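Local coordinates for protein drebrin (Homo sapiens, PDB 5Y1Z) that probably binds actin filaments and helps to organise the cytoskeleton of developing neurons, and carries an ADF/cofilin-type domain, at residues A[105-108]-A[109-113]; A[59-63]-A[64-68]; A[118-122]-A[123-127]. All coordinates share one frame; numbering follows the deposited sequence.

Interaction 1 (A[105-108]-A[109-113])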
# COMPACT_ATOMS: atom_id res chain seq x y z
N ALA A 105 6.23 -7.25 2.55
CA ALA A 105 7.21 -6.21 2.27
C ALA A 105 7.00 -4.98 3.14
O ALA A 105 7.97 -4.36 3.60
CB ALA A 105 7.15 -5.82 0.80
N LYS A 106 5.74 -4.60 3.33
CA LYS A 106 5.42 -3.47 4.19
C LYS A 106 5.81 -3.74 5.65
O LYS A 106 6.29 -2.85 6.35
CB LYS A 106 3.94 -3.16 4.01
CG LYS A 106 3.49 -1.76 4.33
CD LYS A 106 2.19 -1.54 3.60
CE LYS A 106 1.21 -0.74 4.41
NZ LYS A 106 -0.17 -0.95 3.84
N VAL A 107 5.63 -4.99 6.12
CA VAL A 107 6.09 -5.34 7.47
C VAL A 107 7.61 -5.26 7.58
O VAL A 107 8.15 -4.72 8.55
CB VAL A 107 5.58 -6.74 7.86
CG1 VAL A 107 6.32 -7.25 9.10
CG2 VAL A 107 4.07 -6.71 8.11
N ALA A 108 8.34 -5.78 6.58
CA ALA A 108 9.79 -5.68 6.60
C ALA A 108 10.24 -4.23 6.57
O ALA A 108 11.26 -3.86 7.16
CB ALA A 108 10.41 -6.44 5.44
N GLU A 109 9.48 -3.39 5.88
CA GLU A 109 9.84 -1.99 5.83
C GLU A 109 9.58 -1.33 7.16
O GLU A 109 10.30 -0.40 7.55
CB GLU A 109 9.05 -1.30 4.72
CG GLU A 109 9.53 0.07 4.40
CD GLU A 109 10.94 0.06 3.87
OE1 GLU A 109 11.38 -1.00 3.39
OE2 GLU A 109 11.61 1.12 3.93
N PHE A 110 8.57 -1.82 7.89
CA PHE A 110 8.25 -1.23 9.18
C PHE A 110 9.33 -1.54 10.21
O PHE A 110 9.80 -0.64 10.92
CB PHE A 110 6.87 -1.70 9.64
CG PHE A 110 6.42 -1.07 10.93
CD1 PHE A 110 5.80 0.18 10.93
CD2 PHE A 110 6.57 -1.74 12.14
CE1 PHE A 110 5.38 0.78 12.10
CE2 PHE A 110 6.14 -1.15 13.32
CZ PHE A 110 5.54 0.12 13.29
N PHE A 111 9.78 -2.80 10.26
CA PHE A 111 10.81 -3.21 11.21
C PHE A 111 12.19 -3.14 10.58
O PHE A 111 12.83 -4.17 10.31
CB PHE A 111 10.51 -4.61 11.74
CG PHE A 111 9.19 -4.72 12.44
CD1 PHE A 111 9.00 -4.12 13.69
CD2 PHE A 111 8.16 -5.47 11.90
CE1 PHE A 111 7.80 -4.23 14.36
CE2 PHE A 111 6.95 -5.59 12.57
CZ PHE A 111 6.77 -4.96 13.81
N GLN A 112 12.68 -1.91 10.39
CA GLN A 112 13.85 -1.64 9.57
C GLN A 112 15.01 -2.57 9.90
O GLN A 112 15.23 -2.93 11.07
CB GLN A 112 14.33 -0.20 9.77
CG GLN A 112 13.41 0.82 9.18
CD GLN A 112 13.63 1.01 7.70
OE1 GLN A 112 14.60 1.63 7.27
NE2 GLN A 112 12.71 0.48 6.89
N GLY A 113 15.71 -3.01 8.87
CA GLY A 113 16.90 -3.81 9.06
C GLY A 113 16.71 -5.30 8.92
O GLY A 113 17.56 -6.06 9.40
O HOH W 1 14.05 -3.51 6.97
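Phe111 N donates to Val107 O at 3.0 Å in a nearly straight bond (165°), closing the last i to i+4 turn of helix 104-110. One turn earlier the same pattern joins Phe110 N to Lys106 O at 2.9 Å, and before it Glu109 N bonds to Ala105 O. Val107 O also takes a weak bond from Phe110 N, so two amides share this carbonyl where the helix ends. Phe111 then leaves helical geometry as the centre of an inverse gamma turn. Beyond it, the Gln112 side chain folds back: NE2 reaches Glu109 O at 2.6 Å in the carbonyl plane, on a lone pair, and makes a weak second bond to Glu109 OE2. That carboxylate oxygen is also hydrogen-bonded to a polar side chain on the chain of another protein. A water donates to Ala108 O and accepts a weak bond from Gly113 N, where a positive phi favours glycine.

The packing lies on the other side of the helix end. Val107 and Phe111 point the same way, and Val107 CG1 meets the in-plane edge of the Phe111 ring, 3.8 Å from CD2. With CG beside its backbone N (chi1 -59°), Phe111 brings the ring alongside this valine, while Phe110 CD2 stands 3.5 Å above the ring plane, over its centre. Tyr34 stacks on Phe111 and Phe8 on Phe110. An alanine at Phe111 is likely to open a gap beside Val107 and leave the Phe110 edge and Tyr34 without the ring they meet. The chemistry is thus divided: aromatic and branched aliphatic groups bind the helix end into the core, whereas Glu109, steadied by Gln112, offers a carboxylate oxygen to the other protein, on whose backbone Gln112 packs.

Interaction 2 (A[59-63]-A[64-68])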
# COMPACT_ATOMS: atom_id res chain seq x y z
N HIS A 59 5.89 -20.57 19.47
CA HIS A 59 4.73 -19.71 19.63
C HIS A 59 3.93 -19.53 18.37
O HIS A 59 2.94 -18.79 18.41
CB HIS A 59 5.14 -18.32 20.16
CG HIS A 59 5.79 -18.36 21.51
ND1 HIS A 59 7.12 -18.68 21.69
CD2 HIS A 59 5.29 -18.15 22.74
CE1 HIS A 59 7.40 -18.68 22.98
NE2 HIS A 59 6.31 -18.36 23.64
N PHE A 60 4.29 -20.19 17.27
CA PHE A 60 3.56 -20.00 16.03
C PHE A 60 2.24 -20.75 16.08
O PHE A 60 2.18 -21.88 16.58
CB PHE A 60 4.40 -20.47 14.83
CG PHE A 60 5.56 -19.54 14.48
CD1 PHE A 60 5.34 -18.26 14.02
CD2 PHE A 60 6.88 -19.97 14.60
CE1 PHE A 60 6.40 -17.41 13.69
CE2 PHE A 60 7.94 -19.14 14.29
CZ PHE A 60 7.71 -17.85 13.84
N GLU A 61 1.19 -20.15 15.54
CA GLU A 61 -0.15 -20.72 15.62
C GLU A 61 -0.64 -21.11 14.23
O GLU A 61 -0.43 -20.38 13.25
CB GLU A 61 -1.13 -19.75 16.30
CG GLU A 61 -0.61 -19.20 17.64
CD GLU A 61 -1.56 -18.24 18.39
OE1 GLU A 61 -2.81 -18.29 18.18
OE2 GLU A 61 -1.03 -17.44 19.21
N ASN A 62 -1.29 -22.28 14.15
CA ASN A 62 -1.62 -22.88 12.86
C ASN A 62 -2.81 -22.22 12.19
O ASN A 62 -3.06 -22.46 11.00
CB ASN A 62 -1.93 -24.37 13.07
CG ASN A 62 -0.71 -25.14 13.46
OD1 ASN A 62 0.36 -24.95 12.89
ND2 ASN A 62 -0.86 -26.02 14.44
N GLN A 63 -3.56 -21.43 12.93
CA GLN A 63 -4.73 -20.75 12.42
C GLN A 63 -4.45 -19.30 12.07
O GLN A 63 -5.38 -18.57 11.73
CB GLN A 63 -5.87 -20.85 13.44
CG GLN A 63 -6.30 -22.31 13.76
CD GLN A 63 -5.43 -23.02 14.84
OE1 GLN A 63 -4.21 -23.16 14.68
NE2 GLN A 63 -6.07 -23.50 15.93
N LYS A 64 -3.20 -18.86 12.17
CA LYS A 64 -2.88 -17.45 12.03
C LYS A 64 -1.73 -17.20 11.07
O LYS A 64 -0.84 -18.03 10.89
CB LYS A 64 -2.55 -16.81 13.40
CG LYS A 64 -3.75 -16.80 14.35
CD LYS A 64 -3.65 -15.69 15.39
CE LYS A 64 -4.68 -14.58 15.15
NZ LYS A 64 -4.37 -13.65 13.96
N VAL A 65 -1.78 -16.04 10.43
CA VAL A 65 -0.63 -15.42 9.78
C VAL A 65 0.12 -14.61 10.83
O VAL A 65 -0.48 -13.79 11.53
CB VAL A 65 -1.10 -14.53 8.62
CG1 VAL A 65 0.07 -13.82 8.00
CG2 VAL A 65 -1.83 -15.38 7.58
N MET A 66 1.41 -14.85 10.97
CA MET A 66 2.22 -14.16 11.98
C MET A 66 3.58 -13.79 11.40
O MET A 66 4.05 -14.37 10.41
CB MET A 66 2.37 -15.03 13.25
CG MET A 66 1.06 -15.60 13.79
SD MET A 66 1.14 -16.45 15.40
CE MET A 66 2.81 -16.87 15.44
N TYR A 67 4.23 -12.80 12.02
CA TYR A 67 5.53 -12.31 11.58
C TYR A 67 6.51 -12.38 12.75
O TYR A 67 6.28 -11.75 13.79
CB TYR A 67 5.42 -10.88 11.02
CG TYR A 67 4.44 -10.80 9.88
CD1 TYR A 67 4.76 -11.35 8.64
CD2 TYR A 67 3.19 -10.22 10.04
CE1 TYR A 67 3.87 -11.31 7.59
CE2 TYR A 67 2.28 -10.18 8.98
CZ TYR A 67 2.63 -10.73 7.76
OH TYR A 67 1.75 -10.71 6.68
N GLY A 68 7.59 -13.13 12.57
CA GLY A 68 8.57 -13.30 13.63
C GLY A 68 9.86 -12.54 13.37
O GLY A 68 10.49 -12.72 12.33
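Met66 reaches from its strand to Phe60 in the preceding loop, and the two side chains cross obliquely. The methyl group CE does most of the touching: it lies 3.2 Å from Phe60 CD1 and 3.5 Å from His59 O. With CG anti to the carbonyl carbon (chi1 -50°) the methionine chain runs out toward the loop, and the bend at chi3 then turns CE back to the Phe60 ring. An unbranched, flexible methionine suits this place because its tip can settle between a ring and loop backbone. The methionine and Glu61 side chains cross at about a right angle, with SD 3.7 Å from Glu61 N and 4.0 Å from Glu61 CG. Gly68, with no beta carbon to press on Phe60 CZ, suits the strand position two residues farther on. Leu33 packs on both Phe60 and Met66, and Trp87 stacks on the Phe60 ring, so this side belongs to the hydrophobic layer over the sheet.

The other side faces solvent and is held more lightly. Here a type I beta turn from Glu61 to Lys64 leads into strand 65-72, closed by a weak bond from Lys64 N to Glu61 O at 3.3 Å. Glu61 O also accepts from Trp87 NE1. The side chains of Glu61 and Lys64 run side by side, pointing the same way, but they meet only through OE1 and the aliphatic CD, 3.9 Å apart. Their charged atoms form no bridge, since Glu61 OE1 and Lys64 NZ are 6.5 Å apart; the lysine bends at its last two torsions and gives its ammonium group to Tyr36 O and Thr35 OG1. Within this contact the loop is held to the strand mainly by the apolar Phe60 and Met66 pair, while Glu61 and Lys64 probably add no more than a mild mutual attraction.

Interaction 3 (A[118-122]-A[123-127])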
# COMPACT_ATOMS: atom_id res chain seq x y z
N VAL A 118 12.10 -15.42 5.66
CA VAL A 118 11.96 -16.88 5.59
C VAL A 118 10.47 -17.23 5.65
O VAL A 118 9.81 -16.96 6.65
CB VAL A 118 12.73 -17.54 6.74
CG1 VAL A 118 12.50 -19.03 6.76
CG2 VAL A 118 14.20 -17.21 6.62
N ASN A 119 9.95 -17.86 4.59
CA ASN A 119 8.56 -18.29 4.60
C ASN A 119 8.39 -19.62 5.32
O ASN A 119 9.14 -20.57 5.09
CB ASN A 119 8.02 -18.42 3.17
CG ASN A 119 8.13 -17.13 2.37
OD1 ASN A 119 7.88 -16.04 2.89
ND2 ASN A 119 8.49 -17.25 1.10
N ALA A 120 7.37 -19.71 6.16
CA ALA A 120 7.25 -20.85 7.05
C ALA A 120 5.79 -21.20 7.27
O ALA A 120 4.94 -20.31 7.38
CB ALA A 120 7.91 -20.58 8.41
N SER A 121 5.50 -22.50 7.27
CA SER A 121 4.17 -23.01 7.62
C SER A 121 4.17 -24.16 8.61
O SER A 121 3.09 -24.63 8.99
CB SER A 121 3.43 -23.45 6.36
OG SER A 121 3.31 -22.33 5.50
N SER A 122 5.33 -24.70 8.95
CA SER A 122 5.42 -25.63 10.06
C SER A 122 6.66 -25.23 10.83
O SER A 122 7.50 -24.49 10.33
CB SER A 122 5.43 -27.09 9.60
OG SER A 122 6.70 -27.47 9.15
N VAL A 123 6.79 -25.71 12.06
CA VAL A 123 8.03 -25.45 12.77
C VAL A 123 9.21 -26.01 11.99
O VAL A 123 10.31 -25.44 12.03
CB VAL A 123 7.96 -26.00 14.20
CG1 VAL A 123 6.66 -25.58 14.82
CG2 VAL A 123 8.06 -27.49 14.18
N GLU A 124 9.01 -27.10 11.27
CA GLU A 124 10.11 -27.73 10.55
C GLU A 124 10.71 -26.82 9.48
O GLU A 124 11.83 -27.09 9.04
CB GLU A 124 9.64 -29.03 9.91
CG GLU A 124 8.91 -29.94 10.87
CD GLU A 124 8.07 -30.97 10.16
OE1 GLU A 124 6.92 -30.63 9.81
OE2 GLU A 124 8.57 -32.10 9.94
N ASP A 125 10.00 -25.78 9.05
CA ASP A 125 10.59 -24.83 8.11
C ASP A 125 11.58 -23.90 8.80
O ASP A 125 12.29 -23.15 8.11
CB ASP A 125 9.50 -23.98 7.43
CG ASP A 125 8.53 -24.82 6.62
OD1 ASP A 125 7.34 -24.42 6.52
OD2 ASP A 125 8.92 -25.87 6.09
N ILE A 126 11.68 -23.95 10.12
CA ILE A 126 12.49 -23.01 10.88
C ILE A 126 13.68 -23.71 11.50
O ILE A 126 13.70 -24.01 12.70
CB ILE A 126 11.61 -22.32 11.94
CG1 ILE A 126 10.45 -21.64 11.22
CG2 ILE A 126 12.41 -21.34 12.80
CD1 ILE A 126 9.48 -21.03 12.11
N ASP A 127 14.69 -23.98 10.66
CA ASP A 127 15.93 -24.64 11.06
C ASP A 127 17.02 -23.60 11.29
O ASP A 127 17.51 -22.98 10.33
CB ASP A 127 16.35 -25.64 9.99
CG ASP A 127 17.58 -26.40 10.37
OD1 ASP A 127 18.68 -25.83 10.28
OD2 ASP A 127 17.45 -27.57 10.79
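Asp125 points its carboxylate back at the end of the strand, where OD1 receives two backbone amides from different directions. Ser121 N approaches at 2.8 Å along the anti lone pair, in a nearly straight bond (173°), whereas Ser122 N comes at 3.2 Å from above the carboxylate plane, 56° out of it. Two N-H groups on one oxygen should fix the rotation of the carboxylate and partly offset its charge. The short aspartate side chain suits this task: CG lies beside its backbone N, which leaves OD1 facing the two amides. In return Asp125 N donates to Ser122 O at 3.1 Å, so Ser122 and Asp125 are tied in both directions.

This turn follows strand 116-120, an outermost strand of this chain's mixed sheet in the ADF/cofilin-type fold, and leads through a short 3-10 segment to helix 128-134. Asp127 is the N-cap of that helix, with OD1 bonded to Ala130 N. Ser122, next to the 3-10 segment, holds OG between its backbone N and carbonyl carbon (chi1 80°). From there the hydroxyl donates to Glu124 OE1 at 3.2 Å, meeting it on the anti side but tilted from the carboxylate plane, and accepts a weak bond from Glu124 N.

On the apolar side Ala120 CB meets Ile126 CG1 at 3.9 Å and Asp125 CB at the same distance. Alanine is small enough to let the turn fold close to the strand, and both Ala120 and Ile126 go on to pack against Ile85 in the neighbouring strand 81-88.

Overall arrangement
Along the chain the order is interaction 2, interaction 1, interaction 3, all within one ADF/cofilin-type domain. Interactions 2 and 3 have centres 11 Å apart and reach the same mixed sheet, through strands 65-72 and 116-120 with strand 81-88 between them; they meet where Phe60 CE2 packs on Ile126 CD1, 3.3 Å away. Interaction 1, on helix 104-110, lies across the chain's centre from both, about 18 Å and 19 Å away between centres. It still touches interaction 2 through Val107 CG2 and Tyr67 CE2, 4.0 Å apart, but not interaction 3. Interaction 2 thus meets the helix through its strand and interaction 3 through its loop, and of the three contacts only interaction 1 meets another protein chain.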